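Chitin oligosaccahride binding protein NagB1 (Paenibacillus sp. FPU-7, PDB 7EHP) binds the chitin oligosaccharides N,N'-diacetylchitobiose and N,N',N''-triacetylchitotriose outside the cell as a solute-binding protein, probably for their uptake. Local coordinates at residues R139-K151 with R206-E218. Residues are numbered along the deposited sequence; the frame is centred on the assembly and turned at random.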
# COMPACT_ATOMS: atom_id res chain seq x y z
N ARG A 139 14.24 14.19 12.25
CA ARG A 139 14.46 15.09 11.13
C ARG A 139 15.55 14.50 10.25
O ARG A 139 16.19 13.52 10.62
CB ARG A 139 14.81 16.50 11.61
CG ARG A 139 13.65 17.20 12.29
CD ARG A 139 13.87 18.70 12.35
NE ARG A 139 15.09 19.02 13.07
CZ ARG A 139 15.82 20.12 12.87
NH1 ARG A 139 15.46 21.03 11.99
NH2 ARG A 139 16.93 20.29 13.57
N TRP A 140 15.77 15.12 9.08
CA TRP A 140 16.69 14.56 8.09
C TRP A 140 18.09 14.36 8.66
O TRP A 140 18.70 13.30 8.49
CB TRP A 140 16.74 15.44 6.84
CG TRP A 140 17.62 14.88 5.75
CD1 TRP A 140 18.93 15.22 5.48
CD2 TRP A 140 17.27 13.88 4.80
NE1 TRP A 140 19.40 14.49 4.42
CE2 TRP A 140 18.40 13.66 3.98
CE3 TRP A 140 16.10 13.14 4.55
CZ2 TRP A 140 18.39 12.74 2.93
CZ3 TRP A 140 16.10 12.23 3.51
CH2 TRP A 140 17.24 12.04 2.71
N GLU A 141 18.62 15.38 9.34
CA GLU A 141 20.00 15.28 9.80
C GLU A 141 20.16 14.19 10.86
O GLU A 141 21.23 13.58 10.95
CB GLU A 141 20.49 16.63 10.31
CG GLU A 141 20.74 17.65 9.20
CD GLU A 141 21.70 17.14 8.11
OE1 GLU A 141 22.77 16.59 8.46
OE2 GLU A 141 21.37 17.28 6.90
N ASP A 142 19.11 13.92 11.64
CA ASP A 142 19.13 12.75 12.52
C ASP A 142 19.22 11.47 11.71
O ASP A 142 20.00 10.57 12.02
CB ASP A 142 17.88 12.70 13.41
CG ASP A 142 17.61 14.00 14.17
OD1 ASP A 142 18.54 14.50 14.84
OD2 ASP A 142 16.45 14.49 14.13
N LEU A 143 18.39 11.37 10.66
CA LEU A 143 18.37 10.16 9.83
C LEU A 143 19.75 9.86 9.25
O LEU A 143 20.19 8.70 9.26
CB LEU A 143 17.34 10.31 8.71
CG LEU A 143 17.06 9.12 7.79
CD1 LEU A 143 16.83 7.84 8.59
CD2 LEU A 143 15.86 9.42 6.90
N MET A 144 20.43 10.89 8.75
CA MET A 144 21.76 10.72 8.18
C MET A 144 22.73 10.14 9.20
O MET A 144 23.52 9.25 8.89
CB MET A 144 22.25 12.08 7.68
CG MET A 144 21.50 12.66 6.48
SD MET A 144 21.08 11.51 5.16
CE MET A 144 22.65 11.43 4.40
N ASP A 145 22.67 10.63 10.44
CA ASP A 145 23.51 10.11 11.52
C ASP A 145 23.20 8.64 11.81
O ASP A 145 24.11 7.80 11.92
CB ASP A 145 23.30 10.98 12.76
CG ASP A 145 24.13 10.54 13.93
OD1 ASP A 145 25.38 10.54 13.82
OD2 ASP A 145 23.52 10.17 14.97
N VAL A 146 21.91 8.31 11.92
CA VAL A 146 21.49 6.93 12.18
C VAL A 146 21.99 6.02 11.07
O VAL A 146 22.59 4.96 11.32
CB VAL A 146 19.96 6.85 12.32
CG1 VAL A 146 19.47 5.40 12.24
CG2 VAL A 146 19.53 7.51 13.61
N ALA A 147 21.78 6.43 9.81
CA ALA A 147 22.16 5.62 8.66
C ALA A 147 23.67 5.44 8.58
O ALA A 147 24.16 4.33 8.30
CB ALA A 147 21.62 6.27 7.39
N ALA A 148 24.43 6.52 8.82
CA ALA A 148 25.89 6.45 8.80
C ALA A 148 26.42 5.51 9.88
O ALA A 148 27.34 4.72 9.63
CB ALA A 148 26.49 7.84 8.97
N LYS A 149 25.87 5.59 11.10
CA LYS A 149 26.28 4.69 12.17
C LYS A 149 25.86 3.25 11.88
O LYS A 149 26.63 2.31 12.12
CB LYS A 149 25.71 5.15 13.51
CG LYS A 149 26.20 6.53 13.94
CD LYS A 149 25.89 6.84 15.39
CE LYS A 149 26.60 8.13 15.81
NZ LYS A 149 25.82 8.87 16.83
N ALA A 150 24.64 3.06 11.38
CA ALA A 150 24.20 1.71 11.03
C ALA A 150 25.16 1.08 10.03
O ALA A 150 25.61 -0.05 10.21
CB ALA A 150 22.77 1.75 10.47
N LYS A 151 25.48 1.83 8.97
CA LYS A 151 26.37 1.30 7.94
C LYS A 151 27.77 1.06 8.49
O LYS A 151 28.41 0.06 8.15
CB LYS A 151 26.42 2.27 6.76
CG LYS A 151 26.79 1.64 5.44
CD LYS A 151 26.60 2.66 4.32
CE LYS A 151 27.09 2.12 3.00
NZ LYS A 151 26.39 0.84 2.67
N ARG A 206 16.84 13.92 -2.61
CA ARG A 206 17.08 13.34 -1.29
C ARG A 206 17.09 11.83 -1.37
O ARG A 206 17.88 11.17 -0.69
CB ARG A 206 16.00 13.80 -0.30
CG ARG A 206 16.24 15.21 0.21
CD ARG A 206 15.06 15.70 1.01
NE ARG A 206 15.19 17.12 1.33
CZ ARG A 206 15.98 17.60 2.29
NH1 ARG A 206 16.71 16.76 3.03
NH2 ARG A 206 16.03 18.91 2.50
N TYR A 207 16.16 11.28 -2.14
CA TYR A 207 16.13 9.85 -2.39
C TYR A 207 17.43 9.40 -3.05
O TYR A 207 18.03 8.39 -2.64
CB TYR A 207 14.92 9.55 -3.28
CG TYR A 207 14.61 8.10 -3.56
CD1 TYR A 207 15.34 7.36 -4.51
CD2 TYR A 207 13.53 7.47 -2.94
CE1 TYR A 207 15.01 6.03 -4.79
CE2 TYR A 207 13.20 6.15 -3.22
CZ TYR A 207 13.92 5.44 -4.14
OH TYR A 207 13.55 4.12 -4.39
N ASP A 208 17.87 10.13 -4.08
CA ASP A 208 19.12 9.82 -4.77
C ASP A 208 20.31 9.89 -3.81
O ASP A 208 21.26 9.11 -3.94
CB ASP A 208 19.32 10.79 -5.94
CG ASP A 208 20.25 10.23 -7.03
OD1 ASP A 208 20.39 9.00 -7.15
OD2 ASP A 208 20.83 11.05 -7.76
N THR A 209 20.28 10.83 -2.85
CA THR A 209 21.35 10.88 -1.85
C THR A 209 21.41 9.57 -1.07
O THR A 209 22.49 9.05 -0.80
CB THR A 209 21.13 12.09 -0.91
OG1 THR A 209 21.47 13.31 -1.58
CG2 THR A 209 21.97 11.97 0.35
N LEU A 210 20.25 9.02 -0.72
CA LEU A 210 20.22 7.72 -0.05
C LEU A 210 20.84 6.65 -0.93
O LEU A 210 21.55 5.76 -0.44
CB LEU A 210 18.77 7.36 0.31
CG LEU A 210 18.07 8.24 1.34
CD1 LEU A 210 16.70 7.63 1.67
CD2 LEU A 210 18.89 8.39 2.60
N LEU A 211 20.58 6.72 -2.23
CA LEU A 211 21.21 5.80 -3.17
C LEU A 211 22.72 6.02 -3.20
O LEU A 211 23.50 5.06 -3.09
CB LEU A 211 20.59 5.97 -4.56
CG LEU A 211 19.12 5.52 -4.75
CD1 LEU A 211 18.56 5.94 -6.13
CD2 LEU A 211 18.98 4.00 -4.58
N LYS A 212 23.15 7.28 -3.36
CA LYS A 212 24.56 7.63 -3.52
C LYS A 212 25.40 7.27 -2.29
O LYS A 212 26.62 7.10 -2.40
CB LYS A 212 24.72 9.13 -3.79
CG LYS A 212 24.20 9.56 -5.15
CD LYS A 212 24.55 11.00 -5.45
CE LYS A 212 23.68 11.54 -6.57
NZ LYS A 212 23.77 13.02 -6.70
N LYS A 213 24.78 7.20 -1.12
CA LYS A 213 25.49 6.87 0.10
C LYS A 213 25.37 5.40 0.47
O LYS A 213 26.02 4.96 1.43
CB LYS A 213 24.97 7.73 1.26
CG LYS A 213 25.55 9.12 1.26
CD LYS A 213 24.86 10.00 2.27
CE LYS A 213 25.37 11.44 2.20
NZ LYS A 213 26.85 11.50 2.33
N GLY A 214 24.57 4.62 -0.27
CA GLY A 214 24.36 3.24 0.10
C GLY A 214 23.49 3.07 1.33
O GLY A 214 23.61 2.06 2.02
N TYR A 215 22.65 4.05 1.64
CA TYR A 215 21.73 3.92 2.76
C TYR A 215 20.48 3.13 2.37
O TYR A 215 19.95 2.37 3.19
CB TYR A 215 21.34 5.31 3.27
CG TYR A 215 22.48 6.08 3.89
CD1 TYR A 215 23.69 5.45 4.15
CD2 TYR A 215 22.34 7.41 4.25
CE1 TYR A 215 24.74 6.14 4.73
CE2 TYR A 215 23.38 8.10 4.83
CZ TYR A 215 24.58 7.45 5.08
OH TYR A 215 25.62 8.13 5.66
N LEU A 216 20.01 3.31 1.15
CA LEU A 216 19.11 2.34 0.55
C LEU A 216 19.95 1.15 0.10
O LEU A 216 20.98 1.33 -0.55
CB LEU A 216 18.38 2.96 -0.63
CG LEU A 216 17.19 3.83 -0.22
CD1 LEU A 216 16.74 4.74 -1.37
CD2 LEU A 216 16.03 2.94 0.25
N GLN A 217 19.51 -0.05 0.45
CA GLN A 217 20.29 -1.27 0.24
C GLN A 217 20.83 -1.39 -1.19
O GLN A 217 20.07 -1.38 -2.16
CB GLN A 217 19.43 -2.48 0.57
CG GLN A 217 20.08 -3.79 0.24
CD GLN A 217 19.53 -4.90 1.09
OE1 GLN A 217 18.37 -4.85 1.51
NE2 GLN A 217 20.34 -5.91 1.36
N GLU A 218 22.14 -1.54 -1.30
CA GLU A 218 22.77 -1.66 -2.61
C GLU A 218 22.47 -3.02 -3.24
O GLU A 218 22.27 -4.02 -2.55
CB GLU A 218 24.28 -1.49 -2.48
CG GLU A 218 24.70 -0.10 -2.07
CD GLU A 218 26.18 -0.04 -1.76
OE1 GLU A 218 26.54 -0.06 -0.56
OE2 GLU A 218 26.96 -0.01 -2.73
O HOH W 1 25.50 10.65 6.64
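Tyr-215 lies against Ala-147 just after a Schellman motif at Gly-214, in the periplasmic-binding-protein fold. Helices 140-151 and 206-213 run nearly parallel (18°), axes 12.2 Å apart. Side chains and the turn at 213-215 make the contact. The tight part is the Tyr-215 ring, with Ala-147 CB over one face, a CH-pi contact 3.5 Å from the ring centroid, and Lys-213 CB over the opposite face. The Met-144 chain bends at chi2 and chi3, which brings CE to the ring edge, 3.4 Å from Tyr-215 CE2. Pro-157 of strand 156-159 touches the Tyr-215 side chain. An alanine in place of Tyr-215 would probably open a gap between Ala-147 and Lys-213 and leave Met-144 CE without its ring-edge partner. Trp-140 has Met-144 SD on one face and Arg-206 NH1 on the other. The guanidinium stands edge-on to the indole, a cation-pi contact, while Arg-206 NE pairs with Asp-202. A water bonds Tyr-215 OH at 2.7 Å and, weakly, Met-144 O. The Lys-151 end is looser. Lys-151 NZ forms a salt bridge with Glu-218 OE1 (3.4 Å), weak as a hydrogen bond. Its firmer bond is to Gly-214 O, 3.1 Å away, with NZ tilted 34° from the carbonyl plane.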